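Local structure of glutamyl-tRNA(Gln) amidotransferase subunit C (Thermus thermophilus, 3KFU) at residues G[5-15]-G[27-38]. The protein is the small C subunit of a multi-subunit amidotransferase, a GatC-family chain with a pair of helices near its N-terminus and a long, extended linker behind them. Sequence-based numbering, arbitrary orientation.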
loop_
_atom_site.group_PDB
_atom_site.type_symbol
_atom_site.label_atom_id
_atom_site.label_comp_id
_atom_site.label_asym_id
_atom_site.label_seq_id
_atom_site.Cartn_x
_atom_site.Cartn_y
_atom_site.Cartn_z
ATOM N N GLU G 5 -44.149 -2.439 -14.089
ATOM C CA GLU G 5 -42.819 -2.128 -13.582
ATOM C C GLU G 5 -42.427 -3.081 -12.454
ATOM O O GLU G 5 -42.005 -2.652 -11.380
ATOM C CB GLU G 5 -42.750 -0.673 -13.101
ATOM C CG GLU G 5 -43.620 -0.354 -11.885
ATOM C CD GLU G 5 -45.095 -0.236 -12.218
ATOM O OE1 GLU G 5 -45.426 -0.088 -13.414
ATOM O OE2 GLU G 5 -45.922 -0.289 -11.283
ATOM N N LEU G 6 -42.562 -4.378 -12.707
ATOM C CA LEU G 6 -42.272 -5.381 -11.690
ATOM C C LEU G 6 -41.507 -6.569 -12.269
ATOM O O LEU G 6 -42.065 -7.381 -13.008
ATOM C CB LEU G 6 -43.569 -5.853 -11.031
ATOM C CG LEU G 6 -43.438 -6.880 -9.906
ATOM C CD1 LEU G 6 -42.471 -6.391 -8.842
ATOM C CD2 LEU G 6 -44.801 -7.178 -9.304
ATOM N N SER G 7 -40.228 -6.665 -11.923
ATOM C CA SER G 7 -39.369 -7.724 -12.443
ATOM C C SER G 7 -39.421 -8.973 -11.571
ATOM O O SER G 7 -39.656 -8.884 -10.366
ATOM C CB SER G 7 -37.923 -7.231 -12.553
ATOM O OG SER G 7 -37.369 -6.986 -11.272
ATOM N N PRO G 8 -39.199 -10.145 -12.183
ATOM C CA PRO G 8 -39.152 -11.421 -11.463
ATOM C C PRO G 8 -38.157 -11.361 -10.315
ATOM O O PRO G 8 -38.287 -12.107 -9.343
ATOM C CB PRO G 8 -38.660 -12.400 -12.529
ATOM C CG PRO G 8 -39.117 -11.806 -13.813
ATOM C CD PRO G 8 -39.005 -10.322 -13.633
ATOM N N GLU G 9 -37.171 -10.478 -10.438
ATOM C CA GLU G 9 -36.170 -10.287 -9.396
ATOM C C GLU G 9 -36.791 -9.665 -8.152
ATOM O O GLU G 9 -36.501 -10.077 -7.030
ATOM C CB GLU G 9 -35.018 -9.413 -9.902
ATOM C CG GLU G 9 -34.050 -10.126 -10.837
ATOM C CD GLU G 9 -34.684 -10.509 -12.160
ATOM O OE1 GLU G 9 -35.675 -9.862 -12.557
ATOM O OE2 GLU G 9 -34.190 -11.460 -12.803
ATOM N N LEU G 10 -37.646 -8.669 -8.357
ATOM C CA LEU G 10 -38.306 -8.004 -7.242
ATOM C C LEU G 10 -39.181 -8.986 -6.477
ATOM O O LEU G 10 -39.144 -9.030 -5.249
ATOM C CB LEU G 10 -39.134 -6.812 -7.723
ATOM C CG LEU G 10 -38.858 -5.505 -6.975
ATOM C CD1 LEU G 10 -37.439 -5.027 -7.253
ATOM C CD2 LEU G 10 -39.870 -4.433 -7.347
ATOM N N LEU G 11 -39.969 -9.772 -7.204
ATOM C CA LEU G 11 -40.765 -10.823 -6.584
ATOM C C LEU G 11 -39.894 -11.663 -5.660
ATOM O O LEU G 11 -40.229 -11.869 -4.494
ATOM C CB LEU G 11 -41.400 -11.720 -7.645
ATOM C CG LEU G 11 -42.921 -11.661 -7.739
ATOM C CD1 LEU G 11 -43.439 -12.783 -8.622
ATOM C CD2 LEU G 11 -43.534 -11.745 -6.353
ATOM N N ARG G 12 -38.774 -12.147 -6.190
ATOM C CA ARG G 12 -37.824 -12.909 -5.391
ATOM C C ARG G 12 -37.413 -12.115 -4.156
ATOM O O ARG G 12 -37.394 -12.643 -3.045
ATOM C CB ARG G 12 -36.589 -13.279 -6.216
ATOM C CG ARG G 12 -36.777 -14.472 -7.141
ATOM C CD ARG G 12 -35.446 -14.892 -7.749
ATOM N NE ARG G 12 -35.526 -16.182 -8.427
ATOM C CZ ARG G 12 -34.471 -16.859 -8.871
ATOM N NH1 ARG G 12 -33.248 -16.373 -8.705
ATOM N NH2 ARG G 12 -34.637 -18.027 -9.477
ATOM N N LYS G 13 -37.088 -10.843 -4.356
ATOM C CA LYS G 13 -36.697 -9.977 -3.254
ATOM C C LYS G 13 -37.832 -9.851 -2.245
ATOM O O LYS G 13 -37.616 -9.939 -1.035
ATOM C CB LYS G 13 -36.307 -8.595 -3.777
ATOM C CG LYS G 13 -35.749 -7.665 -2.712
ATOM C CD LYS G 13 -35.404 -6.300 -3.292
ATOM C CE LYS G 13 -34.709 -5.414 -2.265
ATOM N NZ LYS G 13 -33.369 -5.941 -1.876
ATOM N N LEU G 14 -39.044 -9.647 -2.749
ATOM C CA LEU G 14 -40.210 -9.502 -1.892
ATOM C C LEU G 14 -40.498 -10.783 -1.123
ATOM O O LEU G 14 -40.651 -10.761 0.098
ATOM C CB LEU G 14 -41.432 -9.087 -2.710
ATOM C CG LEU G 14 -41.354 -7.702 -3.354
ATOM C CD1 LEU G 14 -42.608 -7.419 -4.164
ATOM C CD2 LEU G 14 -41.134 -6.623 -2.303
ATOM N N GLU G 15 -40.571 -11.900 -1.837
ATOM C CA GLU G 15 -40.839 -13.176 -1.182
ATOM C C GLU G 15 -39.750 -13.488 -0.160
ATOM O O GLU G 15 -39.983 -14.208 0.810
ATOM C CB GLU G 15 -40.995 -14.305 -2.204
ATOM C CG GLU G 15 -39.741 -14.647 -2.973
ATOM C CD GLU G 15 -40.026 -15.549 -4.157
ATOM O OE1 GLU G 15 -39.386 -16.618 -4.267
ATOM O OE2 GLU G 15 -40.895 -15.186 -4.980
ATOM N N GLU G 27 -45.308 -18.501 -8.533
ATOM C CA GLU G 27 -44.493 -17.341 -8.886
ATOM C C GLU G 27 -44.946 -16.730 -10.206
ATOM O O GLU G 27 -45.122 -15.519 -10.308
ATOM C CB GLU G 27 -43.008 -17.708 -8.972
ATOM C CG GLU G 27 -42.307 -17.862 -7.634
ATOM C CD GLU G 27 -40.820 -17.566 -7.724
ATOM O OE1 GLU G 27 -40.445 -16.642 -8.475
ATOM O OE2 GLU G 27 -40.028 -18.257 -7.047
ATOM N N ALA G 28 -45.126 -17.575 -11.218
ATOM C CA ALA G 28 -45.555 -17.107 -12.530
ATOM C C ALA G 28 -46.963 -16.531 -12.451
ATOM O O ALA G 28 -47.293 -15.568 -13.144
ATOM C CB ALA G 28 -45.496 -18.240 -13.541
ATOM N N LEU G 29 -47.785 -17.126 -11.595
ATOM C CA LEU G 29 -49.157 -16.675 -11.409
ATOM C C LEU G 29 -49.204 -15.333 -10.683
ATOM O O LEU G 29 -49.725 -14.351 -11.205
ATOM C CB LEU G 29 -49.954 -17.723 -10.634
ATOM C CG LEU G 29 -51.416 -17.381 -10.354
ATOM C CD1 LEU G 29 -52.158 -17.120 -11.654
ATOM C CD2 LEU G 29 -52.081 -18.497 -9.565
ATOM N N LEU G 30 -48.655 -15.305 -9.475
ATOM C CA LEU G 30 -48.605 -14.097 -8.663
ATOM C C LEU G 30 -47.910 -12.943 -9.384
ATOM O O LEU G 30 -48.197 -11.777 -9.128
ATOM C CB LEU G 30 -47.891 -14.404 -7.350
ATOM C CG LEU G 30 -48.750 -14.448 -6.081
ATOM C CD1 LEU G 30 -50.239 -14.703 -6.295
ATOM C CD2 LEU G 30 -48.150 -15.245 -4.919
ATOM N N LEU G 31 -46.995 -13.278 -10.287
ATOM C CA LEU G 31 -46.260 -12.273 -11.044
ATOM C C LEU G 31 -47.215 -11.437 -11.883
ATOM O O LEU G 31 -47.031 -10.230 -12.040
ATOM C CB LEU G 31 -45.217 -12.944 -11.942
ATOM C CG LEU G 31 -44.277 -12.041 -12.740
ATOM C CD1 LEU G 31 -43.641 -10.994 -11.843
ATOM C CD2 LEU G 31 -43.211 -12.874 -13.435
ATOM N N GLN G 32 -48.242 -12.089 -12.418
ATOM C CA GLN G 32 -49.234 -11.413 -13.242
ATOM C C GLN G 32 -50.200 -10.615 -12.378
ATOM O O GLN G 32 -50.549 -9.483 -12.710
ATOM C CB GLN G 32 -50.002 -12.424 -14.100
ATOM C CG GLN G 32 -49.118 -13.266 -15.010
ATOM C CD GLN G 32 -48.294 -12.424 -15.966
ATOM O OE1 GLN G 32 -48.796 -11.467 -16.557
ATOM N NE2 GLN G 32 -47.018 -12.771 -16.117
ATOM N N ASP G 33 -50.628 -11.209 -11.268
ATOM C CA ASP G 33 -51.551 -10.544 -10.355
ATOM C C ASP G 33 -50.945 -9.262 -9.792
ATOM O O ASP G 33 -51.515 -8.181 -9.939
ATOM C CB ASP G 33 -51.960 -11.483 -9.216
ATOM C CG ASP G 33 -52.838 -12.626 -9.688
ATOM O OD1 ASP G 33 -53.439 -12.509 -10.778
ATOM O OD2 ASP G 33 -52.936 -13.640 -8.963
ATOM N N LEU G 34 -49.786 -9.392 -9.154
ATOM C CA LEU G 34 -49.077 -8.253 -8.577
ATOM C C LEU G 34 -48.927 -7.091 -9.557
ATOM O O LEU G 34 -49.080 -5.930 -9.183
ATOM C CB LEU G 34 -47.703 -8.685 -8.061
ATOM C CG LEU G 34 -47.647 -9.238 -6.636
ATOM C CD1 LEU G 34 -47.692 -8.107 -5.625
ATOM C CD2 LEU G 34 -48.771 -10.237 -6.385
ATOM N N LYS G 35 -48.622 -7.409 -10.811
ATOM C CA LYS G 35 -48.499 -6.388 -11.846
ATOM C C LYS G 35 -49.777 -5.567 -11.945
ATOM O O LYS G 35 -49.759 -4.351 -11.761
ATOM C CB LYS G 35 -48.180 -7.029 -13.198
ATOM C CG LYS G 35 -48.341 -6.098 -14.391
ATOM C CD LYS G 35 -47.376 -4.924 -14.334
ATOM C CE LYS G 35 -47.534 -4.031 -15.556
ATOM N NZ LYS G 35 -46.635 -2.847 -15.510
ATOM N N ARG G 36 -50.887 -6.243 -12.229
ATOM C CA ARG G 36 -52.180 -5.581 -12.365
ATOM C C ARG G 36 -52.547 -4.770 -11.125
ATOM O O ARG G 36 -53.008 -3.636 -11.229
ATOM C CB ARG G 36 -53.280 -6.603 -12.667
ATOM C CG ARG G 36 -53.396 -6.983 -14.139
ATOM C CD ARG G 36 -54.524 -7.978 -14.369
ATOM N NE ARG G 36 -54.200 -9.298 -13.836
ATOM C CZ ARG G 36 -55.016 -10.346 -13.888
ATOM N NH1 ARG G 36 -56.212 -10.229 -14.449
ATOM N NH2 ARG G 36 -54.637 -11.510 -13.378
ATOM N N ILE G 37 -52.339 -5.359 -9.954
ATOM C CA ILE G 37 -52.661 -4.697 -8.697
ATOM C C ILE G 37 -51.817 -3.441 -8.481
ATOM O O ILE G 37 -52.345 -2.383 -8.146
ATOM C CB ILE G 37 -52.484 -5.651 -7.505
ATOM C CG1 ILE G 37 -53.464 -6.819 -7.616
ATOM C CG2 ILE G 37 -52.685 -4.915 -6.196
ATOM C CD1 ILE G 37 -53.375 -7.807 -6.472
ATOM N N LEU G 38 -50.508 -3.558 -8.679
ATOM C CA LEU G 38 -49.610 -2.423 -8.489
ATOM C C LEU G 38 -49.875 -1.307 -9.493
ATOM O O LEU G 38 -49.497 -0.159 -9.269
ATOM C CB LEU G 38 -48.148 -2.865 -8.559
ATOM C CG LEU G 38 -47.692 -3.767 -7.413
ATOM C CD1 LEU G 38 -46.197 -4.032 -7.499
ATOM C CD2 LEU G 38 -48.044 -3.141 -6.079
#
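Leu6 presses the CD2 branch of its side chain onto helix 27-38, 3.5 Å from Leu34 CB and 3.9 Å from Leu38 CD1, one turn further along. Its CG stands anti to the backbone N (chi1 -178°), which carries CD2 from the extended residues ahead of helix 8-15 across to the second helix. One turn into that first helix, Leu11 supplies the next apolar contact: its CD1 lies 3.7 Å from Leu31 CD1, while Pro8 CG grazes Leu31 CD2. Leu11 CD1 also rests against the carbonyl O of Glu27, at 3.6 Å. The two segments belong to the N-terminal helix pair of the chain; segments 8-15 and 27-38 cross at 100°, their axes 10.7 Å apart at closest approach. At one end Glu15 and Glu27 bring their carboxylates together, planes 81° apart and OE1 of Glu15 3.3 Å from OE2 of Glu27, without a hydrogen bond between them; Leu22 packs against both side chains. At the other end Lys35 NZ makes a long salt bridge to Glu5 OE1 (3.7 Å). Ser7 N-caps helix 8-15 through a weak bond from Leu10 N to its OG, and Leu34 also packs against another protein chain of the assembly.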